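Local structure of transmembrane oligosaccharyl transferase (Archaeoglobus fulgidus, 3WAJ) at residues 51-56 / 64-69; 77-82 / 528-533; 521-526 / 538-543. The protein is an archaeal membrane protein of the STT3/AglB oligosaccharyl transferase family, pairing a GT-C-type transmembrane region with an AglB core domain and a peripheral domain. All coordinates share one frame; numbering follows the deposited sequence.

Contact 1 of 3, residues 51-56 / 64-69; sequences YYRLIE and HRIWFD
R53 on helix 47-60 reaches across to D69 on strand 68-69 and closes a salt bridge within the N-terminal STT3 region, of the GT-C clan. The bridge ties the helix that starts at zinc ligand D47 to the antiparallel hairpin 68-69/78-79. The grip is side-on and double: R53 NE gives to D69 OD2 at 3.0 Å, while R53 NH2 gives to D69 OD1 at 3.1 Å. Both oxygens lie in the guanidinium plane, yet the carboxylate is turned 57° from it and is met from above its own plane. R53 leaves its backbone with CG anti to N, and the bend at chi2 (-78°) swings the guanidinium over to the strand. These buried charges have further partners: R53 NH2 bonds Y528 OH, R53 NE also pairs with E558, and D69 OD2 bonds Y50 OH. Beside the salt bridge L54 crosses I66 at about a right angle, L54 CD2 meeting I66 CD1 at 3.7 Å. R65 passes near L54 but turns NE and NH2 to I66 O, at 2.8 and 3.1 Å, while NH1 bonds F82 O and W67 CZ3 lies over the centre of the guanidinium.

Contact 2 of 3, residues 77-82 / 528-533; sequences GSYTHF and YPTPQS. With SO4 (sulfate ion), chain C.
The antiparallel hairpin 68-69/78-79 of the STT3 N-terminal region meets a loop of the AglB core domain here, with Y79 of strand 78-79 set against T530 and P531. Though far apart in sequence, the two segments thereby join these two regions. One side chain makes the crossing. Y79 has CG anti to its carbonyl carbon (chi1 -65°), and the ring extends from the strand until its hydroxyl meets the loop backbone. Y79 OH donates to P531 O at 2.6 Å, coming from well above the carbonyl plane, 50° out of it. Y79 OH also lies 3.3 Å from S533 N, but the angle there is too poor for a bond. At the ring edge beside the hydroxyl, T530 CG2 sits 3.9 Å from Y79 CE1. The Y79 ring is held edge-to-face by F68 on the neighbouring strand and by Y268, and F68 touches P531 too, so the loop rests on both strands.

At the other end of 77-82 the chain turns toward a sulfate ion, probably from the crystallisation liquor. H162, which lies between zinc ligands D161 and H163, also bonds this anion, as does R426; F82 touches zinc ligand D47. F82 CD1 lies 3.5 Å above the H81 ring, toward its rim, and F82 CE1 approaches SO4 O1 at 3.8 Å. In the plane of its imidazole, H81 NE2 gives an almost straight bond to SO4 O1, 3.1 Å long with an angle of 173° at the hydrogen.

Contact 3 of 3, residues 521-526 / 538-543; sequences DEYYLQ and FSYPFE
Y523, near the end of helix 517-524, is the one side chain of 521-526 that meets loop 538-543, and four loop residues receive it in turn. F538 comes first: its CE2 lies 3.2 Å from Y523 OH, at the far end of the phenol. F538 also leans on Y540, placing CD2 over the centre of that ring. Y540 then crosses Y523 at about a right angle and offers an edge, with Y540 CD2 4.0 Å from Y523 CE1; its hydroxyl turns elsewhere, bonding P70 O. P541 and Y523 approach from opposite directions, P541 CG 3.3 Å from Y523 CE2 and P541 CD 3.4 Å from Y523 OH. Last is F542, whose CG lies between backbone N and carbonyl carbon (chi1 71°), which brings the ring back toward the helix. Its edge points at the face of Y523 in an offset edge-to-face pair, centroids 5.6 Å apart and planes at 75°, with F542 CE1 3.8 Å from Y523 CD1. Within the AglB core domain the loop, which leads to strand 546-548, is thus laid against helix 517-524, where F542 and E543 also touch K519. Y523 and Y540 both touch M564 of strand 564-565, while Y524 and L525 rest on E56 of helix 47-60.

Contact 1 is buried, whereas contacts 2 and 3 lie at the surface. Contacts 1 and 2 share the hairpin: D69 N bonds S78 O, so the strand bearing the salt-bridge aspartate pairs with the one carrying Y79. Their chemistry follows their place, with paired charges in the interior of contact 1, a hydroxyl-to-carbonyl bond in contact 2, and aromatic and proline packing in contact 3. R53 of contact 1 reaches into the segments of both other contacts, through NH1 to Y524 O as well. Y528 OH also bonds Y523 O, linking contacts 2 and 3. The core-domain chain at 521-533 is therefore joined to helix 47-60 by polar bonds from R53 and from N57.

Contact 1 of 3, residues 51-56 / 64-69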
loop_
_atom_site.group_PDB
_atom_site.type_symbol
_atom_site.label_atom_id
_atom_site.label_comp_id
_atom_site.label_asym_id
_atom_site.label_seq_id
_atom_site.Cartn_x
_atom_site.Cartn_y
_atom_site.Cartn_z
ATOM N N TYR A 51 8.488 6.454 -2.978
ATOM C CA TYR A 51 8.794 7.563 -3.890
ATOM C C TYR A 51 9.905 8.426 -3.306
ATOM O O TYR A 51 10.885 8.733 -3.974
ATOM C CB TYR A 51 7.558 8.401 -4.244
ATOM C CG TYR A 51 6.926 7.853 -5.488
ATOM C CD1 TYR A 51 7.596 7.914 -6.704
ATOM C CD2 TYR A 51 5.700 7.201 -5.441
ATOM C CE1 TYR A 51 7.054 7.349 -7.843
ATOM C CE2 TYR A 51 5.141 6.649 -6.578
ATOM C CZ TYR A 51 5.821 6.716 -7.766
ATOM O OH TYR A 51 5.254 6.166 -8.886
ATOM N N TYR A 52 9.740 8.770 -2.039
ATOM C CA TYR A 52 10.706 9.548 -1.290
ATOM C C TYR A 52 12.091 8.914 -1.390
ATOM O O TYR A 52 13.068 9.597 -1.712
ATOM C CB TYR A 52 10.209 9.637 0.153
ATOM C CG TYR A 52 11.153 10.178 1.193
ATOM C CD1 TYR A 52 11.396 9.451 2.364
ATOM C CD2 TYR A 52 11.774 11.417 1.045
ATOM C CE1 TYR A 52 12.227 9.927 3.360
ATOM C CE2 TYR A 52 12.634 11.908 2.052
ATOM C CZ TYR A 52 12.839 11.150 3.204
ATOM O OH TYR A 52 13.663 11.598 4.206
ATOM N N ARG A 53 12.163 7.609 -1.133
ATOM C CA ARG A 53 13.413 6.864 -1.232
ATOM C C ARG A 53 14.008 7.021 -2.640
ATOM O O ARG A 53 15.207 7.276 -2.795
ATOM C CB ARG A 53 13.180 5.381 -0.873
ATOM C CG ARG A 53 14.394 4.440 -1.013
ATOM C CD ARG A 53 14.687 4.015 -2.492
ATOM N NE ARG A 53 15.805 3.074 -2.537
ATOM C CZ ARG A 53 17.076 3.424 -2.357
ATOM N NH1 ARG A 53 17.390 4.698 -2.165
ATOM N NH2 ARG A 53 18.028 2.506 -2.385
ATOM N N LEU A 54 13.166 6.857 -3.654
ATOM C CA LEU A 54 13.620 6.954 -5.036
ATOM C C LEU A 54 14.055 8.380 -5.404
ATOM O O LEU A 54 15.093 8.569 -6.032
ATOM C CB LEU A 54 12.545 6.464 -6.003
ATOM C CG LEU A 54 12.180 4.986 -5.952
ATOM C CD1 LEU A 54 11.083 4.677 -7.021
ATOM C CD2 LEU A 54 13.418 4.133 -6.171
ATOM N N ILE A 55 13.259 9.375 -5.019
ATOM C CA ILE A 55 13.536 10.759 -5.395
ATOM C C ILE A 55 14.873 11.251 -4.786
ATOM O O ILE A 55 15.677 11.886 -5.451
ATOM C CB ILE A 55 12.345 11.678 -5.033
ATOM C CG1 ILE A 55 11.184 11.421 -5.994
ATOM C CG2 ILE A 55 12.745 13.158 -5.073
ATOM C CD1 ILE A 55 9.842 12.002 -5.545
ATOM N N GLU A 56 15.096 10.927 -3.522
ATOM C CA GLU A 56 16.348 11.205 -2.833
ATOM C C GLU A 56 17.541 10.601 -3.584
ATOM O O GLU A 56 18.562 11.253 -3.798
ATOM C CB GLU A 56 16.267 10.600 -1.430
ATOM C CG GLU A 56 17.209 11.185 -0.385
ATOM C CD GLU A 56 16.701 10.947 1.038
ATOM O OE1 GLU A 56 15.646 10.302 1.194
ATOM O OE2 GLU A 56 17.340 11.404 2.002
ATOM N N HIS A 64 20.111 10.598 -13.464
ATOM C CA HIS A 64 19.884 9.165 -13.595
ATOM C C HIS A 64 19.024 8.653 -12.443
ATOM O O HIS A 64 18.976 9.272 -11.384
ATOM C CB HIS A 64 21.208 8.410 -13.671
ATOM C CG HIS A 64 22.132 8.930 -14.730
ATOM N ND1 HIS A 64 22.089 8.488 -16.036
ATOM C CD2 HIS A 64 23.119 9.854 -14.674
ATOM C CE1 HIS A 64 23.014 9.120 -16.738
ATOM N NE2 HIS A 64 23.652 9.952 -15.936
ATOM N N ARG A 65 18.332 7.537 -12.659
ATOM C CA ARG A 65 17.577 6.904 -11.583
ATOM C C ARG A 65 17.815 5.414 -11.636
ATOM O O ARG A 65 18.231 4.891 -12.666
ATOM C CB ARG A 65 16.073 7.227 -11.667
ATOM C CG ARG A 65 15.395 6.809 -12.965
ATOM C CD ARG A 65 13.912 6.553 -12.749
ATOM N NE ARG A 65 13.659 5.313 -12.002
ATOM C CZ ARG A 65 12.454 4.858 -11.666
ATOM N NH1 ARG A 65 11.374 5.547 -12.002
ATOM N NH2 ARG A 65 12.333 3.715 -10.986
ATOM N N ILE A 66 17.584 4.737 -10.511
ATOM C CA ILE A 66 17.697 3.280 -10.456
ATOM C C ILE A 66 16.429 2.615 -11.018
ATOM O O ILE A 66 15.358 3.235 -11.086
ATOM C CB ILE A 66 17.912 2.813 -9.011
ATOM C CG1 ILE A 66 16.672 3.136 -8.168
ATOM C CG2 ILE A 66 19.157 3.466 -8.426
ATOM C CD1 ILE A 66 16.686 2.522 -6.777
ATOM N N TRP A 67 16.552 1.348 -11.404
ATOM C CA TRP A 67 15.417 0.551 -11.873
ATOM C C TRP A 67 15.430 -0.758 -11.130
ATOM O O TRP A 67 14.659 -1.682 -11.420
ATOM C CB TRP A 67 15.534 0.303 -13.387
ATOM C CG TRP A 67 15.477 1.589 -14.121
ATOM C CD1 TRP A 67 16.535 2.362 -14.516
ATOM C CD2 TRP A 67 14.293 2.309 -14.486
ATOM N NE1 TRP A 67 16.078 3.504 -15.130
ATOM C CE2 TRP A 67 14.707 3.495 -15.128
ATOM C CE3 TRP A 67 12.923 2.057 -14.343
ATOM C CZ2 TRP A 67 13.794 4.430 -15.627
ATOM C CZ3 TRP A 67 12.022 2.973 -14.838
ATOM C CH2 TRP A 67 12.458 4.150 -15.477
ATOM N N PHE A 68 16.329 -0.825 -10.157
ATOM C CA PHE A 68 16.420 -1.963 -9.255
ATOM C C PHE A 68 16.981 -1.507 -7.900
ATOM O O PHE A 68 17.816 -0.596 -7.832
ATOM C CB PHE A 68 17.278 -3.062 -9.894
ATOM C CG PHE A 68 17.416 -4.292 -9.049
ATOM C CD1 PHE A 68 16.451 -5.290 -9.095
ATOM C CD2 PHE A 68 18.508 -4.448 -8.199
ATOM C CE1 PHE A 68 16.572 -6.440 -8.318
ATOM C CE2 PHE A 68 18.641 -5.592 -7.410
ATOM C CZ PHE A 68 17.668 -6.592 -7.471
ATOM N N ASP A 69 16.502 -2.127 -6.823
ATOM C CA ASP A 69 16.752 -1.613 -5.482
ATOM C C ASP A 69 17.092 -2.765 -4.565
ATOM O O ASP A 69 16.208 -3.427 -4.039
ATOM C CB ASP A 69 15.514 -0.855 -4.974
ATOM C CG ASP A 69 15.704 -0.238 -3.563
ATOM O OD1 ASP A 69 16.828 -0.262 -3.017
ATOM O OD2 ASP A 69 14.723 0.295 -3.010
#

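Contact 2 of 3, residues 77-82 / 528-533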
loop_
_atom_site.group_PDB
_atom_site.type_symbol
_atom_site.label_atom_id
_atom_site.label_comp_id
_atom_site.label_asym_id
_atom_site.label_seq_id
_atom_site.Cartn_x
_atom_site.Cartn_y
_atom_site.Cartn_z
ATOM N N GLY A 77 16.572 -7.993 -3.491
ATOM C CA GLY A 77 16.428 -6.737 -4.203
ATOM C C GLY A 77 15.166 -6.761 -5.049
ATOM O O GLY A 77 14.661 -7.833 -5.394
ATOM N N SER A 78 14.654 -5.582 -5.388
ATOM C CA SER A 78 13.409 -5.460 -6.132
ATOM C C SER A 78 13.588 -4.538 -7.336
ATOM O O SER A 78 14.129 -3.419 -7.211
ATOM C CB SER A 78 12.300 -4.867 -5.236
ATOM O OG SER A 78 11.518 -5.857 -4.603
ATOM N N TYR A 79 13.108 -4.988 -8.492
ATOM C CA TYR A 79 12.946 -4.080 -9.615
ATOM C C TYR A 79 11.905 -3.054 -9.224
ATOM O O TYR A 79 10.965 -3.374 -8.513
ATOM C CB TYR A 79 12.461 -4.826 -10.847
ATOM C CG TYR A 79 13.475 -5.814 -11.355
ATOM C CD1 TYR A 79 14.425 -5.437 -12.291
ATOM C CD2 TYR A 79 13.482 -7.117 -10.898
ATOM C CE1 TYR A 79 15.349 -6.332 -12.753
ATOM C CE2 TYR A 79 14.400 -8.016 -11.347
ATOM C CZ TYR A 79 15.330 -7.622 -12.279
ATOM O OH TYR A 79 16.257 -8.532 -12.730
ATOM N N THR A 80 12.064 -1.832 -9.708
ATOM C CA THR A 80 11.194 -0.736 -9.313
ATOM C C THR A 80 10.170 -0.472 -10.400
ATOM O O THR A 80 10.519 0.032 -11.475
ATOM C CB THR A 80 12.016 0.558 -9.071
ATOM O OG1 THR A 80 12.619 0.979 -10.301
ATOM C CG2 THR A 80 13.127 0.303 -8.095
ATOM N N HIS A 81 8.905 -0.794 -10.145
ATOM C CA HIS A 81 7.890 -0.443 -11.139
ATOM C C HIS A 81 7.446 1.015 -11.060
ATOM O O HIS A 81 6.791 1.501 -11.984
ATOM C CB HIS A 81 6.681 -1.372 -11.096
ATOM C CG HIS A 81 5.812 -1.174 -9.896
ATOM N ND1 HIS A 81 6.078 -1.773 -8.685
ATOM C CD2 HIS A 81 4.686 -0.442 -9.718
ATOM C CE1 HIS A 81 5.159 -1.412 -7.808
ATOM N NE2 HIS A 81 4.297 -0.607 -8.410
ATOM N N PHE A 82 7.793 1.717 -9.984
ATOM C CA PHE A 82 7.376 3.123 -9.849
ATOM C C PHE A 82 7.934 3.954 -10.984
ATOM O O PHE A 82 9.137 3.933 -11.245
ATOM C CB PHE A 82 7.831 3.718 -8.513
ATOM C CG PHE A 82 6.947 3.362 -7.358
ATOM C CD1 PHE A 82 6.008 2.327 -7.463
ATOM C CD2 PHE A 82 7.030 4.072 -6.166
ATOM C CE1 PHE A 82 5.182 1.989 -6.374
ATOM C CE2 PHE A 82 6.206 3.750 -5.074
ATOM C CZ PHE A 82 5.281 2.708 -5.180
ATOM N N TYR A 528 22.457 1.896 -8.289
ATOM C CA TYR A 528 22.589 0.460 -8.512
ATOM C C TYR A 528 22.348 0.138 -9.976
ATOM O O TYR A 528 21.519 0.769 -10.630
ATOM C CB TYR A 528 21.602 -0.325 -7.636
ATOM C CG TYR A 528 21.363 0.330 -6.307
ATOM C CD1 TYR A 528 22.300 0.237 -5.292
ATOM C CD2 TYR A 528 20.202 1.056 -6.069
ATOM C CE1 TYR A 528 22.090 0.852 -4.074
ATOM C CE2 TYR A 528 19.977 1.667 -4.858
ATOM C CZ TYR A 528 20.926 1.565 -3.861
ATOM O OH TYR A 528 20.716 2.175 -2.650
ATOM N N PRO A 529 23.091 -0.843 -10.501
ATOM C CA PRO A 529 22.909 -1.327 -11.876
ATOM C C PRO A 529 21.736 -2.297 -11.941
ATOM O O PRO A 529 21.482 -3.019 -10.978
ATOM C CB PRO A 529 24.225 -2.070 -12.152
ATOM C CG PRO A 529 24.635 -2.574 -10.829
ATOM C CD PRO A 529 24.207 -1.524 -9.819
ATOM N N THR A 530 21.025 -2.318 -13.058
ATOM C CA THR A 530 19.899 -3.239 -13.220
ATOM C C THR A 530 20.383 -4.629 -13.615
ATOM O O THR A 530 21.039 -4.790 -14.643
ATOM C CB THR A 530 18.898 -2.728 -14.262
ATOM O OG1 THR A 530 18.492 -1.397 -13.912
ATOM C CG2 THR A 530 17.680 -3.652 -14.321
ATOM N N PRO A 531 20.072 -5.639 -12.785
ATOM C CA PRO A 531 20.502 -7.030 -13.003
ATOM C C PRO A 531 19.505 -7.831 -13.823
ATOM O O PRO A 531 18.323 -7.470 -13.899
ATOM C CB PRO A 531 20.543 -7.595 -11.581
ATOM C CG PRO A 531 19.464 -6.832 -10.839
ATOM C CD PRO A 531 19.460 -5.444 -11.449
ATOM N N GLN A 532 19.979 -8.918 -14.416
ATOM C CA GLN A 532 19.160 -9.751 -15.292
ATOM C C GLN A 532 18.145 -10.572 -14.521
ATOM O O GLN A 532 17.083 -10.927 -15.046
ATOM C CB GLN A 532 20.046 -10.666 -16.134
ATOM C CG GLN A 532 20.827 -9.926 -17.214
ATOM C CD GLN A 532 19.941 -8.990 -18.029
ATOM O OE1 GLN A 532 19.126 -9.435 -18.849
ATOM N NE2 GLN A 532 20.084 -7.682 -17.794
ATOM N N SER A 533 18.472 -10.862 -13.265
ATOM C CA SER A 533 17.596 -11.667 -12.422
ATOM C C SER A 533 17.703 -11.239 -10.956
ATOM O O SER A 533 18.659 -10.561 -10.567
ATOM C CB SER A 533 17.930 -13.153 -12.580
ATOM O OG SER A 533 17.045 -13.954 -11.817
HETATM S S SO4 C . 0.624 0.174 -8.179
HETATM O O1 SO4 C . 1.705 0.615 -7.288
HETATM O O2 SO4 C . 1.071 -1.041 -8.869
HETATM O O3 SO4 C . -0.564 -0.105 -7.372
HETATM O O4 SO4 C . 0.279 1.187 -9.184
#

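Contact 3 of 3, residues 521-526 / 538-543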
loop_
_atom_site.group_PDB
_atom_site.type_symbol
_atom_site.label_atom_id
_atom_site.label_comp_id
_atom_site.label_asym_id
_atom_site.label_seq_id
_atom_site.Cartn_x
_atom_site.Cartn_y
_atom_site.Cartn_z
ATOM N N ASP A 521 23.997 4.567 4.753
ATOM C CA ASP A 521 23.733 5.906 4.207
ATOM C C ASP A 521 24.363 6.161 2.842
ATOM O O ASP A 521 23.703 6.717 1.964
ATOM C CB ASP A 521 24.085 7.011 5.216
ATOM C CG ASP A 521 23.095 7.079 6.393
ATOM O OD1 ASP A 521 23.305 7.913 7.292
ATOM O OD2 ASP A 521 22.109 6.318 6.418
ATOM N N GLU A 522 25.614 5.746 2.640
ATOM C CA GLU A 522 26.234 5.868 1.302
ATOM C C GLU A 522 25.491 5.031 0.278
ATOM O O GLU A 522 25.190 5.491 -0.823
ATOM C CB GLU A 522 27.673 5.345 1.282
ATOM C CG GLU A 522 28.620 5.907 2.290
ATOM C CD GLU A 522 29.818 5.003 2.469
ATOM O OE1 GLU A 522 29.663 3.783 2.241
ATOM O OE2 GLU A 522 30.906 5.503 2.818
ATOM N N TYR A 523 25.243 3.772 0.641
ATOM C CA TYR A 523 24.723 2.786 -0.305
ATOM C C TYR A 523 23.318 3.184 -0.749
ATOM O O TYR A 523 22.966 3.063 -1.919
ATOM C CB TYR A 523 24.745 1.370 0.312
ATOM C CG TYR A 523 24.544 0.272 -0.703
ATOM C CD1 TYR A 523 23.601 -0.713 -0.498
ATOM C CD2 TYR A 523 25.287 0.237 -1.882
ATOM C CE1 TYR A 523 23.410 -1.730 -1.423
ATOM C CE2 TYR A 523 25.096 -0.759 -2.823
ATOM C CZ TYR A 523 24.161 -1.746 -2.584
ATOM O OH TYR A 523 23.952 -2.750 -3.508
ATOM N N TYR A 524 22.540 3.692 0.202
ATOM C CA TYR A 524 21.208 4.237 -0.045
ATOM C C TYR A 524 21.183 5.186 -1.245
ATOM O O TYR A 524 20.186 5.245 -1.969
ATOM C CB TYR A 524 20.764 4.988 1.216
ATOM C CG TYR A 524 19.300 5.347 1.295
ATOM C CD1 TYR A 524 18.869 6.635 1.000
ATOM C CD2 TYR A 524 18.351 4.401 1.678
ATOM C CE1 TYR A 524 17.542 6.980 1.080
ATOM C CE2 TYR A 524 17.004 4.734 1.755
ATOM C CZ TYR A 524 16.609 6.030 1.458
ATOM O OH TYR A 524 15.284 6.398 1.533
ATOM N N LEU A 525 22.283 5.913 -1.463
ATOM C CA LEU A 525 22.306 6.937 -2.507
ATOM C C LEU A 525 22.977 6.500 -3.810
ATOM O O LEU A 525 23.066 7.277 -4.755
ATOM C CB LEU A 525 22.925 8.221 -1.975
ATOM C CG LEU A 525 22.191 8.737 -0.735
ATOM C CD1 LEU A 525 22.960 9.866 -0.090
ATOM C CD2 LEU A 525 20.779 9.209 -1.113
ATOM N N GLN A 526 23.422 5.248 -3.873
ATOM C CA GLN A 526 24.133 4.759 -5.053
ATOM C C GLN A 526 23.221 4.362 -6.201
ATOM O O GLN A 526 22.105 3.841 -6.006
ATOM C CB GLN A 526 25.008 3.550 -4.711
ATOM C CG GLN A 526 26.149 3.863 -3.796
ATOM C CD GLN A 526 27.073 4.893 -4.388
ATOM O OE1 GLN A 526 27.236 5.980 -3.837
ATOM N NE2 GLN A 526 27.688 4.559 -5.517
ATOM N N PHE A 538 21.306 -11.117 -3.773
ATOM C CA PHE A 538 22.057 -10.075 -4.463
ATOM C C PHE A 538 23.452 -10.046 -3.894
ATOM O O PHE A 538 23.671 -10.414 -2.746
ATOM C CB PHE A 538 21.376 -8.716 -4.241
ATOM C CG PHE A 538 22.029 -7.555 -4.960
ATOM C CD1 PHE A 538 21.707 -7.254 -6.275
ATOM C CD2 PHE A 538 22.924 -6.726 -4.298
ATOM C CE1 PHE A 538 22.300 -6.157 -6.934
ATOM C CE2 PHE A 538 23.523 -5.627 -4.944
ATOM C CZ PHE A 538 23.205 -5.338 -6.259
ATOM N N SER A 539 24.400 -9.585 -4.690
ATOM C CA SER A 539 25.785 -9.547 -4.260
ATOM C C SER A 539 26.111 -8.146 -3.735
ATOM O O SER A 539 26.519 -7.267 -4.501
ATOM C CB SER A 539 26.692 -9.925 -5.440
ATOM O OG SER A 539 28.029 -9.989 -5.017
ATOM N N TYR A 540 25.918 -7.936 -2.433
ATOM C CA TYR A 540 26.126 -6.619 -1.823
ATOM C C TYR A 540 27.603 -6.241 -1.767
ATOM O O TYR A 540 28.440 -7.113 -1.588
ATOM C CB TYR A 540 25.504 -6.582 -0.423
ATOM C CG TYR A 540 24.005 -6.719 -0.472
ATOM C CD1 TYR A 540 23.403 -7.962 -0.435
ATOM C CD2 TYR A 540 23.190 -5.597 -0.567
ATOM C CE1 TYR A 540 22.007 -8.095 -0.489
ATOM C CE2 TYR A 540 21.803 -5.710 -0.616
ATOM C CZ TYR A 540 21.214 -6.965 -0.582
ATOM O OH TYR A 540 19.831 -7.078 -0.644
ATOM N N PRO A 541 27.912 -4.934 -1.918
ATOM C CA PRO A 541 29.281 -4.390 -1.971
ATOM C C PRO A 541 29.886 -4.305 -0.588
ATOM O O PRO A 541 31.013 -3.838 -0.411
ATOM C CB PRO A 541 29.083 -2.959 -2.503
ATOM C CG PRO A 541 27.649 -2.879 -2.939
ATOM C CD PRO A 541 26.902 -3.880 -2.137
ATOM N N PHE A 542 29.112 -4.726 0.398
ATOM C CA PHE A 542 29.611 -4.793 1.756
ATOM C C PHE A 542 28.827 -5.793 2.600
ATOM O O PHE A 542 27.749 -6.281 2.241
ATOM C CB PHE A 542 29.614 -3.407 2.425
ATOM C CG PHE A 542 28.219 -2.865 2.762
ATOM C CD1 PHE A 542 27.320 -2.505 1.753
ATOM C CD2 PHE A 542 27.826 -2.688 4.087
ATOM C CE1 PHE A 542 26.042 -1.988 2.060
ATOM C CE2 PHE A 542 26.563 -2.179 4.402
ATOM C CZ PHE A 542 25.670 -1.822 3.387
ATOM N N GLU A 543 29.430 -6.074 3.734
ATOM C CA GLU A 543 28.904 -6.897 4.798
ATOM C C GLU A 543 27.519 -6.372 5.300
ATOM O O GLU A 543 27.446 -5.398 6.041
ATOM C CB GLU A 543 29.999 -6.886 5.892
ATOM C CG GLU A 543 30.884 -5.533 5.963
ATOM C CD GLU A 543 32.034 -5.349 4.887
ATOM O OE1 GLU A 543 32.619 -4.236 4.770
ATOM O OE2 GLU A 543 32.378 -6.304 4.162
#